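Local coordinates for protein domain of Unknown Function with a Cystatin-Like Fold (Nostoc punctiforme, PDB 2RGQ) that is of unknown function but adopts the cystatin-like fold of the SnoaL-like, NTF2-type family, whose members often bind small ligands in a cone-shaped pocket, at residues A66-I78 with E88-A102. Sequence-based numbering, arbitrary orientation.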
ATOM      1  N   ALA B  66       8.823  18.690   0.059  1.00 14.06           N
ATOM      2  CA  ALA B  66       8.908  17.254   0.274  1.00 12.73           C
ATOM      3  C   ALA B  66       9.660  16.765   1.519  1.00 10.53           C
ATOM      4  O   ALA B  66       9.602  15.577   1.840  1.00 13.31           O
ATOM      5  CB  ALA B  66       9.488  16.573  -1.035  1.00 12.90           C
ATOM      6  N   ARG B  67      10.345  17.660   2.233  1.00 11.95           N
ATOM      7  CA  ARG B  67      11.111  17.299   3.417  1.00 11.64           C
ATOM      8  C   ARG B  67      10.252  17.032   4.659  1.00 12.46           C
ATOM      9  O   ARG B  67       9.268  17.692   4.893  1.00 13.05           O
ATOM     10  CB  ARG B  67      12.153  18.400   3.723  1.00 11.96           C
ATOM     11  CG  ARG B  67      13.016  18.188   4.961  1.00 13.29           C
ATOM     12  CD  ARG B  67      14.230  19.118   5.024  1.00 14.14           C
ATOM     13  NE  ARG B  67      15.300  18.782   4.068  1.00 16.35           N
ATOM     14  CZ  ARG B  67      15.659  19.468   2.975  1.00 16.63           C
ATOM     15  NH1 ARG B  67      15.075  20.593   2.620  1.00 16.86           N
ATOM     16  NH2 ARG B  67      16.666  19.021   2.221  1.00 16.37           N
ATOM     17  N   GLY B  68      10.669  16.066   5.457  1.00 10.54           N
ATOM     18  CA  GLY B  68      10.017  15.785   6.724  1.00 11.81           C
ATOM     19  C   GLY B  68       8.707  15.044   6.656  1.00 11.62           C
ATOM     20  O   GLY B  68       7.872  15.173   7.593  1.00 11.68           O
ATOM     21  N   LYS B  69       8.574  14.181   5.625  1.00 12.48           N
ATOM     22  CA  LYS B  69       7.361  13.463   5.351  1.00 12.17           C
ATOM     23  C   LYS B  69       7.559  11.955   5.226  1.00 10.88           C
ATOM     24  O   LYS B  69       8.671  11.440   5.323  1.00 10.65           O
ATOM     25  CB  LYS B  69       6.785  13.901   3.984  1.00 12.14           C
ATOM     26  CG  LYS B  69       6.682  15.425   3.677  1.00 12.43           C
ATOM     27  CD  LYS B  69       5.921  16.236   4.748  1.00 12.11           C
ATOM     28  CE  LYS B  69       5.578  17.652   4.293  1.00 13.93           C
ATOM     29  NZ  LYS B  69       5.092  18.479   5.436  1.00 14.56           N
ATOM     30  N   ARG B  70       6.429  11.284   5.069  1.00  9.97           N
ATOM     31  CA  ARG B  70       6.371   9.916   4.598  1.00 10.27           C
ATOM     32  C   ARG B  70       5.514   9.989   3.343  1.00 10.45           C
ATOM     33  O   ARG B  70       4.375  10.424   3.401  1.00 10.43           O
ATOM     34  CB  ARG B  70       5.761   8.944   5.597  1.00 12.81           C
ATOM     35  CG  ARG B  70       6.609   8.611   6.845  1.00 13.17           C
ATOM     36  CD  ARG B  70       7.937   7.987   6.475  1.00 14.97           C
ATOM     37  NE  ARG B  70       8.784   7.814   7.642  1.00 16.76           N
ATOM     38  CZ  ARG B  70      10.105   7.646   7.600  1.00 16.86           C
ATOM     39  NH1 ARG B  70      10.783   7.551   6.448  1.00 15.70           N
ATOM     40  NH2 ARG B  70      10.755   7.525   8.744  1.00 16.67           N
ATOM     41  N   HIS B  71       6.126   9.684   2.213  1.00  9.62           N
ATOM     42  CA  HIS B  71       5.473   9.525   0.914  1.00 11.57           C
ATOM     43  C   HIS B  71       5.150   8.043   0.693  1.00 13.33           C
ATOM     44  O   HIS B  71       6.048   7.219   0.649  1.00 11.48           O
ATOM     45  CB  HIS B  71       6.416   9.991  -0.189  1.00 10.67           C
ATOM     46  CG  HIS B  71       6.628  11.468  -0.234  1.00 10.74           C
ATOM     47  ND1 HIS B  71       7.492  12.118   0.617  1.00 11.11           N
ATOM     48  CD2 HIS B  71       6.112  12.429  -1.045  1.00 12.59           C
ATOM     49  CE1 HIS B  71       7.493  13.407   0.335  1.00 11.63           C
ATOM     50  NE2 HIS B  71       6.681  13.622  -0.679  1.00 12.54           N
ATOM     51  N   CYS B  72       3.867   7.700   0.556  1.00 13.52           N
ATOM     52  CA  CYS B  72       3.420   6.303   0.430  1.00 14.44           C
ATOM     53  C   CYS B  72       2.750   6.057  -0.897  1.00 15.28           C
ATOM     54  O   CYS B  72       1.935   6.864  -1.328  1.00 12.73           O
ATOM     55  CB  CYS B  72       2.412   5.942   1.521  1.00 16.74           C
ATOM     56  SG  CYS B  72       2.917   6.301   3.179  1.00 18.88           S
ATOM     57  N   SER B  73       3.118   4.923  -1.507  1.00 15.22           N
ATOM     58  CA  SER B  73       2.577   4.463  -2.774  0.50 16.26           C
ATOM     59  C   SER B  73       1.484   3.418  -2.523  1.00 15.76           C
ATOM     60  O   SER B  73       1.655   2.541  -1.665  1.00 17.46           O
ATOM     61  CB  SER B  73       3.704   3.860  -3.630  0.50 16.25           C
ATOM     62  OG  SER B  73       3.235   3.378  -4.874  0.50 16.32           O
ATOM     63  N   SER B  74       0.378   3.481  -3.287  1.00 14.83           N
ATOM     64  CA  SER B  74      -0.728   2.517  -3.178  1.00 13.99           C
ATOM     65  C   SER B  74      -1.471   2.379  -4.499  1.00 13.64           C
ATOM     66  O   SER B  74      -1.244   3.177  -5.389  1.00 11.31           O
ATOM     67  CB  SER B  74      -1.725   2.904  -2.099  1.00 14.95           C
ATOM     68  OG  SER B  74      -2.431   4.096  -2.398  1.00 17.61           O
ATOM     69  N   ASN B  75      -2.225   1.296  -4.620  1.00 10.75           N
ATOM     70  CA  ASN B  75      -3.142   1.035  -5.768  1.00 11.05           C
ATOM     71  C   ASN B  75      -2.410   0.903  -7.095  1.00  9.73           C
ATOM     72  O   ASN B  75      -2.892   1.406  -8.125  1.00 12.33           O
ATOM     73  CB  ASN B  75      -4.224   2.123  -5.905  1.00 11.94           C
ATOM     74  CG  ASN B  75      -5.186   2.207  -4.726  1.00 14.34           C
ATOM     75  OD1 ASN B  75      -5.150   1.404  -3.839  1.00 18.22           O
ATOM     76  ND2 ASN B  75      -6.090   3.206  -4.759  1.00 18.03           N
ATOM     77  N   ALA B  76      -1.256   0.250  -7.082  1.00 11.01           N
ATOM     78  CA  ALA B  76      -0.504   0.099  -8.331  1.00 12.39           C
ATOM     79  C   ALA B  76      -1.260  -0.769  -9.345  1.00 11.71           C
ATOM     80  O   ALA B  76      -1.774  -1.864  -9.033  1.00 12.90           O
ATOM     81  CB  ALA B  76       0.872  -0.485  -8.095  1.00 12.88           C
ATOM     82  N   ILE B  77      -1.324  -0.262 -10.567  1.00 12.89           N
ATOM     83  CA  ILE B  77      -1.853  -1.009 -11.698  1.00 12.70           C
ATOM     84  C   ILE B  77      -0.767  -0.865 -12.768  1.00 12.57           C
ATOM     85  O   ILE B  77      -0.399   0.252 -13.153  1.00 12.87           O
ATOM     86  CB  ILE B  77      -3.165  -0.491 -12.219  1.00 15.08           C
ATOM     87  CG1 ILE B  77      -4.231  -0.480 -11.086  1.00 15.99           C
ATOM     88  CG2 ILE B  77      -3.608  -1.333 -13.468  1.00 16.27           C
ATOM     89  CD1 ILE B  77      -5.562   0.069 -11.558  1.00 16.83           C
ATOM     90  N   ILE B  78      -0.305  -2.009 -13.243  1.00 12.86           N
ATOM     91  CA  ILE B  78       0.789  -2.077 -14.201  1.00 13.77           C
ATOM     92  C   ILE B  78       0.375  -2.813 -15.453  1.00 15.66           C
ATOM     93  O   ILE B  78      -0.194  -3.902 -15.372  1.00 14.10           O
ATOM     94  CB  ILE B  78       2.050  -2.767 -13.570  1.00 13.50           C
ATOM     95  CG1 ILE B  78       2.560  -1.987 -12.344  1.00 14.81           C
ATOM     96  CG2 ILE B  78       3.170  -2.972 -14.649  1.00 14.45           C
ATOM     97  CD1 ILE B  78       3.553  -2.820 -11.496  1.00 14.65           C
ATOM     98  N   GLU B  88       0.186   3.061 -12.963  1.00 12.95           N
ATOM     99  CA  GLU B  88      -0.627   4.140 -12.393  1.00 12.94           C
ATOM    100  C   GLU B  88      -0.715   3.821 -10.913  1.00 12.03           C
ATOM    101  O   GLU B  88      -0.821   2.660 -10.533  1.00 12.63           O
ATOM    102  CB  GLU B  88      -2.017   4.251 -13.026  1.00 16.39           C
ATOM    103  CG  GLU B  88      -1.991   4.371 -14.521  1.00 20.84           C
ATOM    104  CD  GLU B  88      -1.871   3.021 -15.238  1.00 23.33           C
ATOM    105  OE1 GLU B  88      -2.660   2.087 -14.965  1.00 25.76           O
ATOM    106  OE2 GLU B  88      -0.972   2.879 -16.108  1.00 26.64           O
ATOM    107  N   SER B  89      -0.695   4.827 -10.059  1.00 11.42           N
ATOM    108  CA  SER B  89      -0.716   4.585  -8.638  1.00 12.66           C
ATOM    109  C   SER B  89      -1.124   5.863  -7.925  1.00 12.89           C
ATOM    110  O   SER B  89      -1.257   6.910  -8.562  1.00 11.38           O
ATOM    111  CB  SER B  89       0.656   4.142  -8.153  1.00 15.43           C
ATOM    112  OG  SER B  89       1.628   5.192  -8.200  1.00 14.38           O
ATOM    113  N   TYR B  90      -1.301   5.744  -6.614  1.00 11.77           N
ATOM    114  CA  TYR B  90      -1.555   6.882  -5.785  1.00 10.43           C
ATOM    115  C   TYR B  90      -0.371   7.177  -4.919  1.00 12.11           C
ATOM    116  O   TYR B  90       0.325   6.274  -4.537  1.00 12.36           O
ATOM    117  CB  TYR B  90      -2.723   6.625  -4.847  1.00 10.09           C
ATOM    118  CG  TYR B  90      -4.098   6.674  -5.461  1.00 11.11           C
ATOM    119  CD1 TYR B  90      -4.327   7.137  -6.758  1.00 11.05           C
ATOM    120  CD2 TYR B  90      -5.190   6.343  -4.681  1.00  9.17           C
ATOM    121  CE1 TYR B  90      -5.610   7.269  -7.248  1.00 11.67           C
ATOM    122  CE2 TYR B  90      -6.476   6.480  -5.164  1.00 11.30           C
ATOM    123  CZ  TYR B  90      -6.675   6.918  -6.450  1.00 10.84           C
ATOM    124  OH  TYR B  90      -7.925   7.052  -6.963  1.00 13.05           O
ATOM    125  N   LEU B  91      -0.253   8.456  -4.567  1.00 11.33           N
ATOM    126  CA  LEU B  91       0.745   8.960  -3.655  1.00 13.16           C
ATOM    127  C   LEU B  91      -0.021   9.684  -2.578  1.00 12.82           C
ATOM    128  O   LEU B  91      -0.905  10.509  -2.884  1.00 12.25           O
ATOM    129  CB  LEU B  91       1.709   9.915  -4.344  1.00 15.02           C
ATOM    130  CG  LEU B  91       2.813  10.587  -3.509  1.00 16.72           C
ATOM    131  CD1 LEU B  91       3.685   9.542  -2.877  1.00 17.85           C
ATOM    132  CD2 LEU B  91       3.625  11.563  -4.386  1.00 19.52           C
ATOM    133  N   THR B  92       0.210   9.296  -1.324  1.00 13.53           N
ATOM    134  CA  THR B  92      -0.326  10.031  -0.179  1.00 12.44           C
ATOM    135  C   THR B  92       0.852  10.449   0.698  1.00 13.32           C
ATOM    136  O   THR B  92       1.802   9.676   0.874  1.00 14.19           O
ATOM    137  CB  THR B  92      -1.371   9.219   0.596  1.00 12.44           C
ATOM    138  OG1 THR B  92      -0.838   7.913   0.879  1.00 16.54           O
ATOM    139  CG2 THR B  92      -2.650   9.081  -0.265  1.00 13.71           C
ATOM    140  N   VAL B  93       0.813  11.668   1.239  1.00 12.06           N
ATOM    141  CA  VAL B  93       1.917  12.227   1.978  1.00 10.96           C
ATOM    142  C   VAL B  93       1.418  12.655   3.359  1.00 11.30           C
ATOM    143  O   VAL B  93       0.371  13.316   3.484  1.00 11.15           O
ATOM    144  CB  VAL B  93       2.542  13.428   1.210  1.00 13.10           C
ATOM    145  CG1 VAL B  93       3.879  13.889   1.875  1.00 13.78           C
ATOM    146  CG2 VAL B  93       2.749  13.102  -0.291  1.00 13.22           C
ATOM    147  N   VAL B  94       2.179  12.310   4.386  1.00  9.85           N
ATOM    148  CA  VAL B  94       1.877  12.665   5.762  1.00  9.75           C
ATOM    149  C   VAL B  94       3.140  13.217   6.402  1.00 10.57           C
ATOM    150  O   VAL B  94       4.245  12.965   5.905  1.00 10.28           O
ATOM    151  CB  VAL B  94       1.331  11.455   6.591  1.00  9.69           C
ATOM    152  CG1 VAL B  94       0.129  10.857   5.880  1.00 11.21           C
ATOM    153  CG2 VAL B  94       2.387  10.401   6.852  1.00 11.57           C
ATOM    154  N   ASN B  95       2.959  13.969   7.483  1.00  9.45           N
ATOM    155  CA  ASN B  95       4.072  14.546   8.193  1.00 11.62           C
ATOM    156  C   ASN B  95       4.686  13.573   9.161  1.00 10.98           C
ATOM    157  O   ASN B  95       3.984  12.856   9.791  1.00 11.75           O
ATOM    158  CB  ASN B  95       3.614  15.773   8.956  1.00 12.35           C
ATOM    159  CG  ASN B  95       3.168  16.875   8.043  1.00 13.29           C
ATOM    160  OD1 ASN B  95       3.505  16.860   6.851  1.00 14.89           O
ATOM    161  ND2 ASN B  95       2.445  17.862   8.585  1.00 14.27           N
ATOM    162  N   ARG B  96       5.997  13.598   9.291  1.00 12.35           N
ATOM    163  CA  ARG B  96       6.685  12.795  10.302  1.00 11.55           C
ATOM    164  C   ARG B  96       6.712  13.426  11.682  1.00 13.27           C
ATOM    165  O   ARG B  96       6.811  12.723  12.668  1.00 12.02           O
ATOM    166  CB  ARG B  96       8.146  12.620   9.927  1.00 12.39           C
ATOM    167  CG  ARG B  96       8.368  11.859   8.665  1.00 12.28           C
ATOM    168  CD  ARG B  96       9.777  11.259   8.569  1.00 14.39           C
ATOM    169  NE  ARG B  96      10.868  12.234   8.510  1.00 11.78           N
ATOM    170  CZ  ARG B  96      11.583  12.583   7.427  1.00 13.60           C
ATOM    171  NH1 ARG B  96      11.297  12.179   6.195  1.00  9.22           N
ATOM    172  NH2 ARG B  96      12.582  13.453   7.592  1.00 13.57           N
ATOM    173  N   GLU B  97       6.715  14.763  11.728  1.00 13.93           N
ATOM    174  CA  GLU B  97       6.886  15.506  12.990  0.50 13.88           C
ATOM    175  C   GLU B  97       5.585  15.864  13.724  1.00 13.58           C
ATOM    176  O   GLU B  97       5.628  16.265  14.882  1.00 13.22           O
ATOM    177  CB  GLU B  97       7.753  16.735  12.723  0.50 15.19           C
ATOM    178  CG  GLU B  97       9.183  16.323  12.282  0.50 16.78           C
ATOM    179  CD  GLU B  97       9.961  17.441  11.619  0.50 18.24           C
ATOM    180  OE1 GLU B  97       9.879  18.596  12.083  0.50 18.50           O
ATOM    181  OE2 GLU B  97      10.681  17.132  10.642  0.50 20.94           O
ATOM    182  N   ASP B  98       4.441  15.728  13.047  1.00 11.43           N
ATOM    183  CA  ASP B  98       3.131  15.938  13.649  1.00 12.20           C
ATOM    184  C   ASP B  98       2.107  15.021  12.982  1.00 12.55           C
ATOM    185  O   ASP B  98       2.450  14.244  12.082  1.00 11.75           O
ATOM    186  CB  ASP B  98       2.727  17.428  13.608  1.00 13.62           C
ATOM    187  CG  ASP B  98       2.632  17.972  12.198  1.00 14.64           C
ATOM    188  OD1 ASP B  98       2.043  17.322  11.309  1.00 13.07           O
ATOM    189  OD2 ASP B  98       3.132  19.106  11.985  1.00 17.94           O
ATOM    190  N   LEU B  99       0.858  15.105  13.438  1.00 10.90           N
ATOM    191  CA  LEU B  99      -0.191  14.174  12.988  1.00 11.63           C
ATOM    192  C   LEU B  99      -1.017  14.686  11.829  1.00 11.99           C
ATOM    193  O   LEU B  99      -2.113  14.174  11.569  1.00 13.47           O
ATOM    194  CB  LEU B  99      -1.057  13.765  14.198  1.00 11.87           C
ATOM    195  CG  LEU B  99      -0.246  12.915  15.213  1.00 14.17           C
ATOM    196  CD1 LEU B  99      -1.105  12.599  16.405  1.00 15.17           C
ATOM    197  CD2 LEU B  99       0.307  11.617  14.631  1.00 14.28           C
ATOM    198  N   ASN B 100      -0.506  15.661  11.080  1.00 10.90           N
ATOM    199  CA  ASN B 100      -1.246  16.136   9.935  1.00 11.76           C
ATOM    200  C   ASN B 100      -0.839  15.418   8.666  1.00 10.74           C
ATOM    201  O   ASN B 100       0.245  14.828   8.560  1.00 11.45           O
ATOM    202  CB  ASN B 100      -1.051  17.628   9.769  1.00 12.45           C
ATOM    203  CG  ASN B 100      -1.616  18.387  10.920  1.00 14.15           C
ATOM    204  OD1 ASN B 100      -2.603  17.966  11.520  1.00 14.35           O
ATOM    205  ND2 ASN B 100      -1.023  19.530  11.234  1.00 16.47           N
ATOM    206  N   ARG B 101      -1.714  15.549   7.692  1.00 10.25           N
ATOM    207  CA  ARG B 101      -1.515  15.124   6.353  1.00 11.39           C
ATOM    208  C   ARG B 101      -0.783  16.229   5.592  1.00 10.91           C
ATOM    209  O   ARG B 101      -0.819  17.420   6.007  1.00 12.95           O
ATOM    210  CB  ARG B 101      -2.881  14.895   5.665  1.00 11.46           C
ATOM    211  CG  ARG B 101      -3.666  13.647   6.141  1.00 11.46           C
ATOM    212  CD  ARG B 101      -4.959  13.371   5.274  1.00 12.71           C
ATOM    213  NE  ARG B 101      -4.475  13.265   3.912  1.00 11.46           N
ATOM    214  CZ  ARG B 101      -4.848  14.000   2.865  1.00 11.24           C
ATOM    215  NH1 ARG B 101      -5.920  14.778   2.875  1.00 12.24           N
ATOM    216  NH2 ARG B 101      -4.166  13.869   1.741  1.00 11.54           N
ATOM    217  N   ALA B 102      -0.166  15.870   4.479  1.00 10.38           N
ATOM    218  CA  ALA B 102       0.588  16.823   3.638  1.00 12.07           C
ATOM    219  C   ALA B 102       0.087  16.975   2.202  1.00 12.65           C
ATOM    220  O   ALA B 102       0.300  18.038   1.607  1.00 11.97           O
ATOM    221  CB  ALA B 102       2.109  16.536   3.638  1.00 10.77           C
TER
HETATM  222  O   HOH W   1      13.130  14.530   4.670  1.00 12.06           O
HETATM  223  O   HOH W   2       6.895  16.746   9.517  1.00 15.20           O
HETATM  224  O   HOH W   3      -0.852   5.943  -1.271  1.00 19.08           O
HETATM  225  O   HOH W   4       2.767   6.150  -6.164  1.00 35.80           O
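Arg70 and Val94 form one hydrogen-bonded pair of antiparallel strands 69-80 and 84-95, a beta hairpin of this cystatin-like fold whose end illustrates how a single arginine can clasp a neighbouring strand. The backbone N of Arg96 first donates to Gly68 O at 3.0 Å, nearly straight at 170°. From there CB rests against Gly68 O, and CG touches both that oxygen and Lys69 O. CD sits over one face of the Arg70 guanidinium, 3.7 Å from Arg70 NE, which itself pairs with Asp128 of the second subunit. A bend at chi3 (-64°) folds the Arg96 guanidinium back: NE passes about 4.0 Å from Lys69 O and Gly68 C, and CZ stands 3.6 Å from Gly68 CA, which lies over the centre of one face. NH1 reaches a lone pair of Lys69 O at 2.9 Å and also Asp24 O, while NH2 meets a water held by Gly68 N. A leucine here would probably leave Lys69 O without its side-chain donor and Gly68 without its flat cover. A beta bulge between Ser74 and Ile77 shifts the register by one. Toward helix 6-25, Val93 CG1 stands 3.9 Å from the His71 ring centroid, a CH-pi contact only 12° off its normal.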